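Local structure of alpha-1,3-glucanase (Bacillus circulans, 5ZRU) at residues S15-R20 and N343-N348; D24-G29 and A64-R69; T82-A87 and D162-G167; A181-S186 and G217-I222; M436-P441 and E478-P483. The protein probably hydrolyses alpha-1,3-glucan as a family 87 glycoside hydrolase, of which this chain is the catalytic unit, in a longer protein that probably also binds carbohydrate. All blocks are in the same frame, centred on the assembly; numbering follows the deposited sequence.

In the fold
Contact 1 is the interdomain contact of the five, joining the N-terminal beta-sandwich to the parallel beta-helix. Along the chain, contacts 2, 3 and 4 follow one another inside the long loop that it closes, and contact 5 comes after it. Contacts 2 and 3 lie within the sandwich, their centres 22 Å apart; strand 166-174 of contact 3 neighbours strand 19-21 of contact 1. Contact 2, centred 21 Å from contact 1, touches it directly through Arg20 O and Arg69 NH2, 2.9 Å apart. Contacts 4 and 5 belong to the beta-helix, with 46 Å between their centres. The sandwich thus docks against a long solenoid whose separate coils carry the remaining contacts.

Contact 1. Residues S15-R20 and N343-N348; sequences SMPYTR and NSRIRN
The seam between the N-terminal beta-sandwich and the parallel beta-helix of the catalytic unit is formed here by Met16, Pro17 and Tyr18, which meet Arg345 and Arg347 projecting from one coil of the helix. Arg345 lies in the middle. The edge of the Tyr18 ring stands over its guanidinium face: Tyr18 CE2 is 3.7 Å above the centre of the guanidinium plane, and the two planes are 79° apart. Chi1 (49°) puts Tyr18 CG between the backbone N and the carbonyl carbon; the ring beyond it passes alongside Arg345, the two running in opposite senses. Pro17 meets the arginine tip to tip, its CG 3.6 Å from Arg345 NH2 at the guanidinium edge. Met16 bends at chi2 (-77°), which places SD; its CE lies 3.6 Å from Ser344 O. Met16 CB lies over one face of the Tyr18 ring, toward the rim. Beyond the ring, Tyr18 OH and Arg347 NH2 approach to 2.9 Å. Both arginines have acidic partners in the sandwich, Arg345 with Glu174 and Arg347 with Glu139; Arg347 NE also bonds to Ser369 OG. An alanine in place of Arg345 would probably leave Glu174 without its cationic mate and open a gap between the Tyr18 ring edge and Pro17. Strand 345-347 runs parallel to strands 310-317 and 369-371 in the beta-helix, while strand 19-21 pairs antiparallel with strand 166-174, whose Glu172 and Glu174 side chains also touch Tyr18.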
# COMPACT_ATOMS: atom_id res chain seq x y z
N SER A 15 -12.37 -1.72 7.51
CA SER A 15 -12.89 -1.37 8.82
C SER A 15 -11.76 -1.56 9.83
O SER A 15 -11.35 -2.69 10.10
CB SER A 15 -14.11 -2.22 9.19
OG SER A 15 -14.59 -1.83 10.47
N MET A 16 -11.26 -0.45 10.36
CA MET A 16 -10.09 -0.43 11.22
C MET A 16 -10.44 0.20 12.55
O MET A 16 -11.40 0.98 12.65
CB MET A 16 -8.95 0.35 10.54
CG MET A 16 -8.35 -0.38 9.35
SD MET A 16 -7.28 -1.69 9.99
CE MET A 16 -7.03 -2.66 8.51
N PRO A 17 -9.69 -0.12 13.62
CA PRO A 17 -10.05 0.41 14.94
C PRO A 17 -9.60 1.84 15.17
O PRO A 17 -9.94 2.41 16.22
CB PRO A 17 -9.33 -0.55 15.91
CG PRO A 17 -8.21 -1.09 15.14
CD PRO A 17 -8.67 -1.18 13.70
N TYR A 18 -8.85 2.44 14.25
CA TYR A 18 -8.41 3.82 14.43
C TYR A 18 -9.39 4.80 13.80
O TYR A 18 -10.18 4.46 12.92
CB TYR A 18 -7.00 4.03 13.85
CG TYR A 18 -6.77 3.51 12.45
CD1 TYR A 18 -7.26 4.20 11.34
CD2 TYR A 18 -6.04 2.35 12.23
CE1 TYR A 18 -7.03 3.72 10.04
CE2 TYR A 18 -5.79 1.88 10.94
CZ TYR A 18 -6.30 2.56 9.85
OH TYR A 18 -6.06 2.08 8.58
N THR A 19 -9.35 6.04 14.28
CA THR A 19 -9.99 7.15 13.61
C THR A 19 -8.91 8.15 13.24
O THR A 19 -7.83 8.18 13.85
CB THR A 19 -11.06 7.84 14.49
OG1 THR A 19 -10.44 8.34 15.68
CG2 THR A 19 -12.17 6.85 14.84
N ARG A 20 -9.20 8.97 12.25
CA ARG A 20 -8.19 9.88 11.73
C ARG A 20 -8.38 11.29 12.26
O ARG A 20 -9.50 11.81 12.29
CB ARG A 20 -8.19 9.93 10.20
CG ARG A 20 -7.13 10.91 9.76
CD ARG A 20 -6.82 10.84 8.34
NE ARG A 20 -6.42 9.51 7.95
CZ ARG A 20 -6.14 9.21 6.69
NH1 ARG A 20 -6.20 10.17 5.78
NH2 ARG A 20 -5.79 7.97 6.35
N ASN A 343 -7.14 -7.92 7.36
CA ASN A 343 -7.06 -7.17 8.61
C ASN A 343 -5.65 -6.62 8.85
O ASN A 343 -5.19 -6.56 9.99
CB ASN A 343 -7.50 -8.02 9.80
CG ASN A 343 -8.88 -8.64 9.63
OD1 ASN A 343 -9.69 -8.20 8.80
ND2 ASN A 343 -9.16 -9.68 10.43
N SER A 344 -4.96 -6.23 7.78
CA SER A 344 -3.55 -5.91 7.87
C SER A 344 -3.27 -4.49 7.39
O SER A 344 -4.10 -3.83 6.76
CB SER A 344 -2.71 -6.91 7.07
OG SER A 344 -2.88 -8.22 7.60
N ARG A 345 -2.07 -4.02 7.71
CA ARG A 345 -1.61 -2.68 7.39
C ARG A 345 -0.31 -2.83 6.62
O ARG A 345 0.69 -3.29 7.16
CB ARG A 345 -1.42 -1.85 8.67
CG ARG A 345 -2.72 -1.79 9.50
CD ARG A 345 -2.51 -1.12 10.87
NE ARG A 345 -3.62 -1.44 11.78
CZ ARG A 345 -3.95 -0.73 12.85
NH1 ARG A 345 -3.25 0.35 13.16
NH2 ARG A 345 -4.98 -1.09 13.62
N ILE A 346 -0.35 -2.50 5.34
CA ILE A 346 0.75 -2.78 4.43
C ILE A 346 1.11 -1.44 3.83
O ILE A 346 0.39 -0.93 2.96
CB ILE A 346 0.37 -3.81 3.36
CG1 ILE A 346 -0.15 -5.10 4.04
CG2 ILE A 346 1.56 -4.10 2.45
CD1 ILE A 346 -0.99 -6.02 3.12
N ARG A 347 2.18 -0.82 4.33
CA ARG A 347 2.37 0.61 4.11
C ARG A 347 3.83 0.95 3.89
O ARG A 347 4.73 0.24 4.35
CB ARG A 347 1.86 1.43 5.31
CG ARG A 347 0.40 1.15 5.71
CD ARG A 347 -0.01 2.09 6.85
NE ARG A 347 -1.41 1.91 7.25
CZ ARG A 347 -1.87 2.23 8.45
NH1 ARG A 347 -1.03 2.74 9.36
NH2 ARG A 347 -3.16 2.04 8.77
N ASN A 348 4.07 2.04 3.16
CA ASN A 348 5.41 2.62 3.07
C ASN A 348 6.44 1.63 2.54
O ASN A 348 7.58 1.60 2.99
CB ASN A 348 5.85 3.17 4.43
CG ASN A 348 4.79 4.00 5.07
OD1 ASN A 348 4.31 4.97 4.49
ND2 ASN A 348 4.41 3.63 6.29

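Contact 2. Residues D24-G29 and A64-R69; sequences DDAARG and AQWTIR
Ala26 sets its methyl group on one face of the Trp66 indole. Its CB lies 3.7 Å from the centroid of the five-membered ring and 25° off the ring normal, a CH-pi contact displaced toward the rim. Asp25 approaches the same indole from its edge, with CB in the ring plane 3.6 Å from Trp66 CD1. The indole is also fixed at Trp66 NE1, which bonds to Asp22 O, an oxygen of a calcium-binding residue. Asp25 then turns its carboxylate to Arg69: OD2 makes a 2.7 Å salt bridge with Arg69 NH2 and lies in the guanidinium plane, although the carboxylate and guanidinium planes are turned 80° to each other. That guanidinium is gripped further by Glu72 and Arg20 O, and it makes a cation-pi contact with Tyr21. Between the backbones, Ala27 N donates to Gln65 O at 2.8 Å, and Gln65 N to Ala27 O at 2.9 Å. A water links Asp25 O to Thr67 N where the chains part. Arg28 and Ala64 share a face of the sheet and touch Ile55, as Ala26 does. Strand 27-29 forms one edge of an antiparallel five-stranded sheet, beside strand 63-67, as in the beta-sandwiches of galactose-binding-like domains.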
# COMPACT_ATOMS: atom_id res chain seq x y z
N ASP A 24 -6.90 19.41 8.53
CA ASP A 24 -7.80 20.53 8.81
C ASP A 24 -8.45 20.44 10.18
O ASP A 24 -9.01 21.44 10.64
CB ASP A 24 -8.86 20.61 7.71
CG ASP A 24 -8.27 20.94 6.35
OD1 ASP A 24 -7.49 21.91 6.26
OD2 ASP A 24 -8.57 20.22 5.37
N ASP A 25 -8.40 19.28 10.84
CA ASP A 25 -8.87 19.15 12.22
C ASP A 25 -7.91 19.78 13.23
O ASP A 25 -8.27 19.92 14.40
CB ASP A 25 -9.07 17.68 12.59
CG ASP A 25 -10.16 16.99 11.78
OD1 ASP A 25 -11.17 17.65 11.46
OD2 ASP A 25 -10.00 15.78 11.48
N ALA A 26 -6.70 20.14 12.82
CA ALA A 26 -5.68 20.57 13.75
C ALA A 26 -5.67 22.08 13.92
O ALA A 26 -5.84 22.83 12.96
CB ALA A 26 -4.29 20.12 13.30
N ALA A 27 -5.44 22.51 15.16
CA ALA A 27 -4.99 23.87 15.41
C ALA A 27 -3.49 23.95 15.16
O ALA A 27 -2.73 23.04 15.54
CB ALA A 27 -5.31 24.27 16.85
N ARG A 28 -3.06 25.04 14.52
CA ARG A 28 -1.66 25.28 14.19
C ARG A 28 -1.12 26.44 15.01
O ARG A 28 -1.81 27.44 15.20
CB ARG A 28 -1.48 25.64 12.71
CG ARG A 28 -2.12 24.71 11.72
CD ARG A 28 -1.72 25.10 10.31
NE ARG A 28 -2.37 26.32 9.83
CZ ARG A 28 -3.62 26.37 9.37
NH1 ARG A 28 -4.37 25.28 9.35
NH2 ARG A 28 -4.12 27.52 8.93
N GLY A 29 0.13 26.34 15.45
CA GLY A 29 0.67 27.48 16.16
C GLY A 29 2.18 27.49 16.20
O GLY A 29 2.84 26.59 15.67
N ALA A 64 1.25 21.24 15.64
CA ALA A 64 -0.12 20.89 15.26
C ALA A 64 -0.76 20.18 16.45
O ALA A 64 -0.14 19.32 17.08
CB ALA A 64 -0.15 19.98 14.03
N GLN A 65 -2.01 20.53 16.74
CA GLN A 65 -2.66 20.04 17.94
C GLN A 65 -4.09 19.63 17.60
O GLN A 65 -4.79 20.34 16.88
CB GLN A 65 -2.63 21.11 19.04
CG GLN A 65 -3.33 20.76 20.33
CD GLN A 65 -3.06 21.81 21.40
OE1 GLN A 65 -1.91 22.22 21.59
NE2 GLN A 65 -4.11 22.26 22.08
N TRP A 66 -4.51 18.48 18.13
CA TRP A 66 -5.85 17.97 17.93
C TRP A 66 -6.53 17.76 19.27
O TRP A 66 -5.87 17.48 20.28
CB TRP A 66 -5.84 16.63 17.18
CG TRP A 66 -5.43 16.71 15.75
CD1 TRP A 66 -6.26 16.84 14.68
CD2 TRP A 66 -4.11 16.61 15.22
NE1 TRP A 66 -5.54 16.85 13.51
CE2 TRP A 66 -4.21 16.70 13.82
CE3 TRP A 66 -2.85 16.46 15.80
CZ2 TRP A 66 -3.10 16.65 12.99
CZ3 TRP A 66 -1.74 16.42 14.97
CH2 TRP A 66 -1.88 16.52 13.58
N THR A 67 -7.86 17.87 19.28
CA THR A 67 -8.66 17.53 20.45
C THR A 67 -9.44 16.25 20.17
O THR A 67 -10.16 16.16 19.17
CB THR A 67 -9.63 18.66 20.81
OG1 THR A 67 -8.89 19.86 21.02
CG2 THR A 67 -10.38 18.32 22.10
N ILE A 68 -9.29 15.26 21.06
CA ILE A 68 -9.95 13.97 20.86
C ILE A 68 -11.45 14.16 20.85
O ILE A 68 -12.01 14.84 21.72
CB ILE A 68 -9.51 12.99 21.95
CG1 ILE A 68 -7.98 12.88 21.97
CG2 ILE A 68 -10.15 11.63 21.74
CD1 ILE A 68 -7.40 12.38 20.64
N ARG A 69 -12.12 13.54 19.88
CA ARG A 69 -13.56 13.68 19.70
C ARG A 69 -14.34 12.81 20.68
O ARG A 69 -13.80 11.84 21.22
CB ARG A 69 -13.95 13.29 18.28
CG ARG A 69 -13.27 14.07 17.17
CD ARG A 69 -13.65 13.44 15.83
NE ARG A 69 -12.86 14.01 14.75
CZ ARG A 69 -11.92 13.36 14.09
NH1 ARG A 69 -11.65 12.09 14.37
NH2 ARG A 69 -11.26 13.98 13.13
O HOH W 1 -9.16 17.95 16.49

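Contact 3. Residues T82-A87 and D162-G167; sequences TMPDSA and DSLEYG
Thr82 and Gly167 form an antiparallel hydrogen-bonded pair, Thr82 N to Gly167 O and Gly167 N to Thr82 O both at 2.8 Å; the backbones part only at Pro84. This is the frayed end of the pairing between strands 76-82 and 166-174 in a sheet of the beta-sandwich domain. Thr82 CG2, held between the backbone N and the carbonyl carbon, rests 3.6 Å from Gly167 CA; a CB on Gly167 would collide with it. Thr82 OG1 turns elsewhere, to Arg136 O. Next along, Met83 and Tyr166 run alongside each other in the same sense. Met83 SD is 5.2 Å from the centroid of the Tyr166 ring and well off its normal, an oblique Met-aromatic contact. A bend at chi3 (-78°) swings Met83 CE to Leu164 CD1, 3.7 Å away. Leu110 of strand 103-111 packs on both Met83 and Tyr166. Pro84 follows, its CD 3.3 Å from Glu165 O and also near Leu164 CB. Asp162 ties the far end of segment 162-167 together: OD2 accepts from Tyr166 OH, which is also bonded to Ser95 N, while OD1 accepts from Leu164 N at 2.8 Å, closing an Asx turn in which the donor stands 44° out of the carboxylate plane.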
# COMPACT_ATOMS: atom_id res chain seq x y z
N THR A 82 6.57 14.01 7.21
CA THR A 82 7.68 14.14 6.27
C THR A 82 8.82 14.89 6.96
O THR A 82 8.60 15.71 7.85
CB THR A 82 7.26 14.89 4.98
OG1 THR A 82 8.40 15.04 4.12
CG2 THR A 82 6.71 16.28 5.31
N MET A 83 10.04 14.58 6.54
CA MET A 83 11.23 15.31 6.97
C MET A 83 12.26 15.21 5.85
O MET A 83 12.15 14.34 4.98
CB MET A 83 11.79 14.76 8.29
CG MET A 83 12.40 13.37 8.18
SD MET A 83 12.87 12.71 9.79
CE MET A 83 14.42 13.55 10.14
N PRO A 84 13.25 16.10 5.83
CA PRO A 84 14.16 16.14 4.67
C PRO A 84 15.05 14.91 4.59
O PRO A 84 15.39 14.28 5.59
CB PRO A 84 15.01 17.40 4.92
CG PRO A 84 14.31 18.16 6.03
CD PRO A 84 13.60 17.11 6.84
N ASP A 85 15.44 14.60 3.36
CA ASP A 85 16.51 13.65 3.07
C ASP A 85 17.87 14.32 3.28
O ASP A 85 17.99 15.56 3.37
CB ASP A 85 16.37 13.16 1.62
CG ASP A 85 17.12 11.86 1.34
OD1 ASP A 85 17.70 11.25 2.25
OD2 ASP A 85 17.12 11.44 0.16
N SER A 86 18.91 13.50 3.38
CA SER A 86 20.27 14.03 3.38
C SER A 86 20.75 14.22 1.95
O SER A 86 20.15 13.71 1.00
CB SER A 86 21.22 13.09 4.12
OG SER A 86 21.30 11.84 3.45
N ALA A 87 21.86 14.95 1.80
CA ALA A 87 22.40 15.17 0.46
C ALA A 87 22.87 13.88 -0.18
O ALA A 87 22.77 13.72 -1.40
CB ALA A 87 23.55 16.19 0.52
N ASP A 162 16.93 20.35 16.48
CA ASP A 162 17.64 20.44 15.20
C ASP A 162 17.05 21.57 14.36
O ASP A 162 16.11 22.25 14.78
CB ASP A 162 17.61 19.10 14.45
CG ASP A 162 16.19 18.65 14.07
OD1 ASP A 162 15.39 19.49 13.59
OD2 ASP A 162 15.88 17.45 14.24
N SER A 163 17.62 21.76 13.17
CA SER A 163 17.22 22.77 12.20
C SER A 163 16.24 22.26 11.16
O SER A 163 15.89 23.01 10.23
CB SER A 163 18.45 23.30 11.44
OG SER A 163 19.35 23.95 12.30
N LEU A 164 15.82 21.00 11.24
CA LEU A 164 15.07 20.40 10.15
C LEU A 164 13.62 20.86 10.17
O LEU A 164 13.02 21.01 11.24
CB LEU A 164 15.14 18.87 10.22
CG LEU A 164 16.52 18.23 10.29
CD1 LEU A 164 16.41 16.70 10.32
CD2 LEU A 164 17.40 18.69 9.14
N GLU A 165 13.06 21.08 8.99
CA GLU A 165 11.63 21.30 8.87
C GLU A 165 10.93 19.95 8.78
O GLU A 165 11.28 19.13 7.93
CB GLU A 165 11.28 22.16 7.66
CG GLU A 165 9.79 22.17 7.31
CD GLU A 165 9.40 23.25 6.31
OE1 GLU A 165 10.08 24.29 6.25
OE2 GLU A 165 8.39 23.07 5.58
N TYR A 166 9.97 19.73 9.65
CA TYR A 166 9.14 18.54 9.64
C TYR A 166 7.77 18.90 9.08
O TYR A 166 7.37 20.06 9.06
CB TYR A 166 9.00 17.96 11.05
CG TYR A 166 10.30 17.51 11.66
CD1 TYR A 166 11.14 18.41 12.30
CD2 TYR A 166 10.70 16.18 11.59
CE1 TYR A 166 12.34 18.00 12.85
CE2 TYR A 166 11.88 15.76 12.14
CZ TYR A 166 12.70 16.68 12.77
OH TYR A 166 13.89 16.27 13.32
N GLY A 167 7.07 17.89 8.59
CA GLY A 167 5.67 18.06 8.23
C GLY A 167 4.84 16.97 8.88
O GLY A 167 5.28 15.83 8.98

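Contact 4. Residues A181-S186 and G217-I222; sequences ARPANS and GKILYI. With SO4 (sulfate ion), chain E.
Arg182 and Tyr221 both hold CG anti to the backbone N (chi1 175° and 179°), and Arg182 CA and CB lie over the Tyr221 ring. Arg182 CA sits 3.6 Å from the Tyr221 ring centroid and almost on its normal, a CH-pi contact, and CB continues over the same face. Pro183 adds its CD, 3.6 Å from Tyr221 CD1, and crosses Ile219 at about a right angle. The chain of Arg182 is extended to NE, and the guanidinium grips Ser186 of its own segment side-on: NE donates to Ser186 OG, and NH2 to Ser186 O at 3.0 Å. Ser186 OG in turn donates to Pro183 O at 2.8 Å, bracing the type II turn from Pro183 to Ser186. Arg182 NH1 binds O3 of a sulfate at 2.8 Å; this ion, probably from the crystallisation liquor, is also held by Ser188 and lies at the edge of the Tyr221 ring. At the other end of the turn Lys218 CG lies 3.2 Å from Asn185 O, the extended chain beyond it runs on past Asn185, and a water joins Lys218 NZ (2.7 Å) to Ser186 O. Tyr221 OH reaches back to Ile180 O. Strand 220-222 lies between the parallel strands 187-188 and 245-249 at the N-terminal end of the beta-helix; Pro183 and Tyr221 pack on Met248, whereas Leu220, pointing away from segment 181-186, meets helix 203-216.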
# COMPACT_ATOMS: atom_id res chain seq x y z
N ALA A 181 -2.29 -13.67 24.62
CA ALA A 181 -1.69 -14.68 25.48
C ALA A 181 -0.97 -15.76 24.67
O ALA A 181 -1.35 -16.10 23.55
CB ALA A 181 -2.77 -15.34 26.34
N ARG A 182 0.08 -16.30 25.26
CA ARG A 182 0.74 -17.47 24.71
C ARG A 182 -0.24 -18.64 24.64
O ARG A 182 -0.83 -19.00 25.67
CB ARG A 182 1.94 -17.85 25.56
CG ARG A 182 2.61 -19.13 25.11
CD ARG A 182 3.92 -19.35 25.83
NE ARG A 182 4.51 -20.62 25.42
CZ ARG A 182 5.77 -20.98 25.67
NH1 ARG A 182 6.58 -20.17 26.33
NH2 ARG A 182 6.21 -22.16 25.25
N PRO A 183 -0.45 -19.25 23.48
CA PRO A 183 -1.40 -20.37 23.40
C PRO A 183 -0.92 -21.57 24.19
O PRO A 183 0.28 -21.79 24.38
CB PRO A 183 -1.45 -20.68 21.90
CG PRO A 183 -0.99 -19.43 21.22
CD PRO A 183 0.01 -18.82 22.14
N ALA A 184 -1.89 -22.38 24.64
CA ALA A 184 -1.57 -23.63 25.31
C ALA A 184 -0.72 -24.52 24.41
O ALA A 184 -0.93 -24.59 23.20
CB ALA A 184 -2.85 -24.38 25.71
N ASN A 185 0.25 -25.21 25.02
CA ASN A 185 1.07 -26.21 24.34
C ASN A 185 1.66 -25.66 23.05
O ASN A 185 1.63 -26.30 21.99
CB ASN A 185 0.26 -27.49 24.08
CG ASN A 185 1.13 -28.74 24.11
OD1 ASN A 185 2.12 -28.81 24.85
ND2 ASN A 185 0.76 -29.74 23.32
N SER A 186 2.19 -24.44 23.13
CA SER A 186 2.93 -23.83 22.04
C SER A 186 4.41 -23.83 22.39
O SER A 186 4.81 -24.18 23.50
CB SER A 186 2.44 -22.40 21.79
OG SER A 186 2.63 -21.60 22.96
N GLY A 217 4.53 -30.20 16.12
CA GLY A 217 3.19 -29.81 15.73
C GLY A 217 2.59 -28.72 16.58
O GLY A 217 1.36 -28.61 16.67
N LYS A 218 3.41 -27.89 17.23
CA LYS A 218 2.92 -26.85 18.12
C LYS A 218 2.92 -25.49 17.42
O LYS A 218 3.68 -25.25 16.48
CB LYS A 218 3.77 -26.78 19.39
CG LYS A 218 3.65 -28.01 20.28
CD LYS A 218 4.54 -27.88 21.51
CE LYS A 218 4.35 -29.08 22.44
NZ LYS A 218 5.25 -28.98 23.63
N ILE A 219 2.05 -24.60 17.91
CA ILE A 219 2.08 -23.20 17.48
C ILE A 219 3.42 -22.58 17.87
O ILE A 219 3.96 -22.84 18.95
CB ILE A 219 0.92 -22.43 18.14
CG1 ILE A 219 -0.42 -22.87 17.56
CG2 ILE A 219 1.09 -20.91 18.02
CD1 ILE A 219 -1.59 -22.40 18.40
N LEU A 220 3.95 -21.72 16.99
CA LEU A 220 5.12 -20.90 17.31
C LEU A 220 4.63 -19.53 17.76
O LEU A 220 4.06 -18.78 16.96
CB LEU A 220 6.06 -20.78 16.11
CG LEU A 220 7.26 -19.83 16.29
CD1 LEU A 220 8.01 -20.14 17.57
CD2 LEU A 220 8.21 -19.90 15.08
N TYR A 221 4.86 -19.20 19.02
CA TYR A 221 4.46 -17.93 19.61
C TYR A 221 5.66 -16.99 19.68
O TYR A 221 6.77 -17.40 20.04
CB TYR A 221 3.88 -18.16 21.01
CG TYR A 221 3.44 -16.92 21.77
CD1 TYR A 221 2.35 -16.17 21.34
CD2 TYR A 221 4.08 -16.54 22.95
CE1 TYR A 221 1.93 -15.06 22.05
CE2 TYR A 221 3.65 -15.43 23.68
CZ TYR A 221 2.57 -14.70 23.21
OH TYR A 221 2.13 -13.62 23.91
N ILE A 222 5.43 -15.72 19.34
CA ILE A 222 6.42 -14.67 19.52
C ILE A 222 5.85 -13.70 20.55
O ILE A 222 4.86 -13.01 20.26
CB ILE A 222 6.76 -13.96 18.21
CG1 ILE A 222 7.21 -14.97 17.15
CG2 ILE A 222 7.88 -12.92 18.43
CD1 ILE A 222 7.31 -14.38 15.75
S SO4 E . 6.49 -16.44 26.71
O1 SO4 E . 5.28 -15.64 26.97
O2 SO4 E . 6.57 -16.78 25.29
O3 SO4 E . 6.43 -17.66 27.50
O4 SO4 E . 7.68 -15.65 27.08
O HOH W 2 4.87 -26.73 25.05

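Contact 5. Residues M436-P441 and E478-P483; sequences MNTVFP and EASNDP
Thr438 is the main link between two loops that leave neighbouring coils of the parallel beta-helix, just beyond strands 435-437 and 475-478. Among the hydrogen bonds between the segments, the backbone contributes Glu478 N to Met436 O at 3.0 Å. Beyond that bond side chains take over. Thr438 OG1, set between the backbone N and the carbonyl carbon (chi1 54°), is buried and gripped twice: it donates to Asp482 O at 2.8 Å and accepts from Asn481 N at 3.0 Å in a nearly straight bond (173°). Ser480 OG accepts from Thr438 N at 3.3 Å, so each of the two hydroxyls bonds to the opposite loop. A valine in place of Thr438 would probably leave Asp482 O and Asn481 N without this partner and let the loop 480-482 shift. Nonpolar packing is lighter. Thr438 CG2 lies 4.0 Å from Asp482 CB, Asn437 CB faces Glu478 CB, and Val439 CB sits beside the Ser480 side chain. Charged and water-mediated links gather at Glu478: OE1 pairs with Arg472 and takes a bond from a water that also accepts from Asn437 ND2. The remaining bonds shape each loop internally. Ser480 OG donates to Glu478 OE2 at 2.7 Å, meeting it on the anti side of the carboxylate. In the other loop Asn437 OD1 closes an Asx turn, accepting from Val439 N at 3.0 Å with the donor 53° above the amide carbonyl plane.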
# COMPACT_ATOMS: atom_id res chain seq x y z
N MET A 436 -5.36 -1.56 -15.71
CA MET A 436 -5.09 -2.85 -16.34
C MET A 436 -4.19 -2.57 -17.53
O MET A 436 -4.39 -1.57 -18.23
CB MET A 436 -6.37 -3.54 -16.78
CG MET A 436 -7.39 -3.77 -15.66
SD MET A 436 -8.90 -4.56 -16.25
CE MET A 436 -8.31 -6.17 -16.75
N ASN A 437 -3.20 -3.43 -17.76
CA ASN A 437 -2.47 -3.35 -19.02
C ASN A 437 -2.01 -4.74 -19.41
O ASN A 437 -2.13 -5.70 -18.64
CB ASN A 437 -1.31 -2.33 -18.96
CG ASN A 437 -0.15 -2.76 -18.06
OD1 ASN A 437 0.24 -3.92 -18.00
ND2 ASN A 437 0.45 -1.77 -17.39
N THR A 438 -1.49 -4.85 -20.63
CA THR A 438 -0.89 -6.09 -21.11
C THR A 438 0.60 -5.89 -21.40
O THR A 438 1.17 -6.55 -22.27
CB THR A 438 -1.62 -6.61 -22.35
OG1 THR A 438 -1.68 -5.59 -23.36
CG2 THR A 438 -3.06 -7.01 -21.99
N VAL A 439 1.26 -5.01 -20.63
CA VAL A 439 2.66 -4.69 -20.91
C VAL A 439 3.66 -5.70 -20.35
O VAL A 439 4.83 -5.68 -20.75
CB VAL A 439 2.97 -3.27 -20.39
CG1 VAL A 439 3.31 -3.30 -18.91
CG2 VAL A 439 4.10 -2.63 -21.19
N PHE A 440 3.24 -6.59 -19.46
CA PHE A 440 4.21 -7.43 -18.76
C PHE A 440 4.28 -8.83 -19.35
O PHE A 440 3.35 -9.28 -20.03
CB PHE A 440 3.85 -7.50 -17.27
CG PHE A 440 3.96 -6.18 -16.58
CD1 PHE A 440 5.14 -5.45 -16.65
CD2 PHE A 440 2.87 -5.62 -15.92
CE1 PHE A 440 5.26 -4.21 -16.03
CE2 PHE A 440 2.98 -4.38 -15.30
CZ PHE A 440 4.17 -3.67 -15.35
N PRO A 441 5.39 -9.54 -19.12
CA PRO A 441 5.50 -10.94 -19.56
C PRO A 441 4.42 -11.81 -18.92
O PRO A 441 3.86 -11.48 -17.87
CB PRO A 441 6.89 -11.36 -19.07
CG PRO A 441 7.66 -10.10 -18.99
CD PRO A 441 6.67 -9.03 -18.58
N GLU A 478 -5.05 0.03 -20.67
CA GLU A 478 -4.01 0.16 -21.68
C GLU A 478 -3.85 -1.18 -22.38
O GLU A 478 -3.44 -2.16 -21.77
CB GLU A 478 -2.69 0.60 -21.04
CG GLU A 478 -1.54 0.71 -22.01
CD GLU A 478 -0.22 0.96 -21.30
OE1 GLU A 478 -0.12 1.95 -20.54
OE2 GLU A 478 0.71 0.14 -21.47
N ALA A 479 -4.21 -1.23 -23.66
CA ALA A 479 -4.04 -2.45 -24.46
C ALA A 479 -2.68 -2.38 -25.12
O ALA A 479 -2.53 -2.18 -26.33
CB ALA A 479 -5.18 -2.61 -25.46
N SER A 480 -1.66 -2.50 -24.26
CA SER A 480 -0.27 -2.28 -24.65
C SER A 480 0.12 -3.21 -25.80
O SER A 480 0.70 -2.76 -26.80
CB SER A 480 0.64 -2.53 -23.45
OG SER A 480 -0.07 -2.35 -22.21
N ASN A 481 -0.15 -4.50 -25.67
CA ASN A 481 0.22 -5.44 -26.71
C ASN A 481 -1.00 -6.28 -27.03
O ASN A 481 -1.54 -6.20 -28.13
CB ASN A 481 1.47 -6.21 -26.26
CG ASN A 481 1.34 -7.70 -26.44
OD1 ASN A 481 1.48 -8.24 -27.56
ND2 ASN A 481 1.06 -8.40 -25.35
N ASP A 482 -1.50 -7.02 -26.06
CA ASP A 482 -2.71 -7.80 -26.24
C ASP A 482 -3.94 -6.99 -25.83
O ASP A 482 -3.81 -5.93 -25.20
CB ASP A 482 -2.62 -9.09 -25.43
CG ASP A 482 -1.72 -10.13 -26.07
OD1 ASP A 482 -1.67 -10.21 -27.32
OD2 ASP A 482 -1.07 -10.87 -25.33
N PRO A 483 -5.14 -7.43 -26.19
CA PRO A 483 -6.34 -6.66 -25.85
C PRO A 483 -6.71 -6.78 -24.37
O PRO A 483 -6.34 -7.71 -23.66
CB PRO A 483 -7.43 -7.29 -26.73
CG PRO A 483 -6.92 -8.65 -27.06
CD PRO A 483 -5.43 -8.51 -27.16
O HOH W 3 -0.36 1.04 -18.04